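Local coordinates for protein prepilin (Salmonella typhi, PDB 3FHV) that forms the type IVb pilus of the typhoid bacterium as its pilin subunit, PilS, which interacts with the cystic fibrosis transmembrane conductance regulator, at the interface of chains A and B. Residues are numbered along the deposited sequence; one frame, centred on the assembly and turned at random. Chains: chain A/B, Prepilin.

The interface of chains A and B. Residues chain A 16, 20, 47-48; chain B 52-55.
A:Thr16 and A:Asn20, one turn apart on helix 8-25, face the extended backbone of B:Val54 (phi -127°, psi 160°) in strand 53-56, with the A:Gly47-A:Ala48 loop beside them. The primary amide of A:Asn20 reads both polar groups of B:Val54. Its ND2 gives a hydrogen bond of 2.7 Å to B:Val54 O, approaching in the carbonyl plane, while its OD1 accepts B:Val54 N at 3.3 Å, a longer bond but nearly straight and directed at a lone pair. The second ND2 hydrogen stays within chain A and goes to A:Ala48 O at 3.0 Å; that donor is tilted from the carbonyl plane of A:Ala48, although both acceptors of ND2 lie close to the plane of the asparagine amide. Three bonds thus fix the rotation of the amide, and the A:Ala48 carbonyl probably helps to hold the asparagine in position. The asparagine meets the strand through the main chain of B:Val54, while the valine side chain packs separately against A:Thr16.

Methyl groups fill in on either side. B:Thr53 sends CG2, anti to the backbone N (chi1, measured to OG1, is -58°), to the loop, 3.2 Å from A:Gly47 O, with A:Ala48 CA further off at 4.0 Å; the threonine and asparagine side chains cross at about a right angle. On the other flank A:Thr16 CG2 rests against B:Val54 CG2 at 3.7 Å. The hydroxyl of A:Thr16 points instead over the B:Ser55 backbone towards a water that also meets A:Ala48 O, so that this carbonyl serves both the asparagine and the solvent bridge. This small patch belongs to a larger contact that is not an exact two-fold, between soluble pilin domains lacking the N-terminal transmembrane segment, and the structure alone does not show whether the pilus uses it. Across the bridge, the same water lies 3.0 Å from the hydroxyl OG of B:Ser55.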
ATOM      1  N   THR A  16      -0.378   6.510   1.799  1.00  8.34           N
ATOM      2  CA  THR A  16      -0.758   5.118   2.003  1.00  7.84           C
ATOM      3  C   THR A  16      -0.737   4.738   3.482  1.00  7.81           C
ATOM      4  O   THR A  16      -1.592   3.978   3.934  1.00  7.98           O
ATOM      5  CB  THR A  16       0.148   4.144   1.189  1.00  6.35           C
ATOM      6  OG1 THR A  16       1.528   4.416   1.449  1.00  6.57           O
ATOM      7  CG2 THR A  16      -0.112   4.288  -0.303  1.00  6.17           C
ATOM      8  N   ASN A  20      -3.811   3.122   5.413  1.00  8.24           N
ATOM      9  CA  ASN A  20      -3.683   1.888   6.177  1.00  9.10           C
ATOM     10  C   ASN A  20      -4.091   2.099   7.629  1.00  9.83           C
ATOM     11  O   ASN A  20      -4.745   1.251   8.229  1.00 10.16           O
ATOM     12  CB  ASN A  20      -2.248   1.363   6.128  1.00  8.56           C
ATOM     13  CG  ASN A  20      -1.849   0.901   4.743  1.00  8.21           C
ATOM     14  OD1 ASN A  20      -2.692   0.462   3.964  1.00  7.72           O
ATOM     15  ND2 ASN A  20      -0.564   0.980   4.438  1.00  8.70           N
ATOM     16  N   GLY A  47       2.377  -4.432   8.428  1.00 13.87           N
ATOM     17  CA  GLY A  47       2.922  -4.213   7.102  1.00 13.27           C
ATOM     18  C   GLY A  47       2.381  -2.958   6.439  1.00 12.64           C
ATOM     19  O   GLY A  47       2.385  -2.844   5.214  1.00 12.08           O
ATOM     20  N   ALA A  48       1.931  -2.003   7.245  1.00 12.29           N
ATOM     21  CA  ALA A  48       1.377  -0.762   6.701  1.00 11.76           C
ATOM     22  C   ALA A  48       2.431   0.282   6.321  1.00 10.93           C
ATOM     23  O   ALA A  48       2.084   1.368   5.864  1.00 12.93           O
ATOM     24  CB  ALA A  48       0.398  -0.157   7.701  1.00 11.94           C
TER
ATOM     25  N   MET B  52      -7.208  -3.066   1.302  1.00 13.25           N
ATOM     26  CA  MET B  52      -5.985  -3.847   1.188  1.00 12.02           C
ATOM     27  C   MET B  52      -4.814  -2.948   1.567  1.00 10.91           C
ATOM     28  O   MET B  52      -4.906  -1.721   1.466  1.00 11.67           O
ATOM     29  CB  MET B  52      -5.813  -4.371  -0.240  1.00 12.72           C
ATOM     30  CG  MET B  52      -6.860  -5.399  -0.655  1.00 14.98           C
ATOM     31  SD  MET B  52      -6.604  -6.014  -2.339  1.00 17.80           S
ATOM     32  CE  MET B  52      -5.346  -7.152  -2.063  1.00 15.42           C
ATOM     33  N   THR B  53      -3.715  -3.548   2.006  1.00 10.10           N
ATOM     34  CA  THR B  53      -2.551  -2.768   2.402  1.00  9.57           C
ATOM     35  C   THR B  53      -1.804  -2.211   1.200  1.00  9.46           C
ATOM     36  O   THR B  53      -1.501  -2.928   0.249  1.00  8.01           O
ATOM     37  CB  THR B  53      -1.572  -3.603   3.249  1.00 11.79           C
ATOM     38  OG1 THR B  53      -2.254  -4.101   4.404  1.00 14.40           O
ATOM     39  CG2 THR B  53      -0.396  -2.734   3.706  1.00 12.47           C
ATOM     40  N   VAL B  54      -1.514  -0.919   1.262  1.00  7.99           N
ATOM     41  CA  VAL B  54      -0.811  -0.232   0.202  1.00  8.81           C
ATOM     42  C   VAL B  54       0.410   0.511   0.745  1.00  9.70           C
ATOM     43  O   VAL B  54       0.507   0.775   1.947  1.00 11.01           O
ATOM     44  CB  VAL B  54      -1.760   0.766  -0.499  1.00  9.23           C
ATOM     45  CG1 VAL B  54      -2.792  -0.006  -1.338  1.00  8.72           C
ATOM     46  CG2 VAL B  54      -2.497   1.613   0.547  1.00  9.00           C
ATOM     47  N   SER B  55       1.354   0.823  -0.134  1.00  9.07           N
ATOM     48  CA  SER B  55       2.532   1.569   0.275  1.00  9.17           C
ATOM     49  C   SER B  55       3.121   2.300  -0.925  1.00  8.73           C
ATOM     50  O   SER B  55       2.469   2.416  -1.960  1.00  9.30           O
ATOM     51  CB  SER B  55       3.575   0.647   0.913  1.00 11.00           C
ATOM     52  OG  SER B  55       4.437   1.406   1.751  1.00 11.12           O
TER
HETATM   53  O   HOH W   1       2.797   3.005   3.644  1.00  9.32           O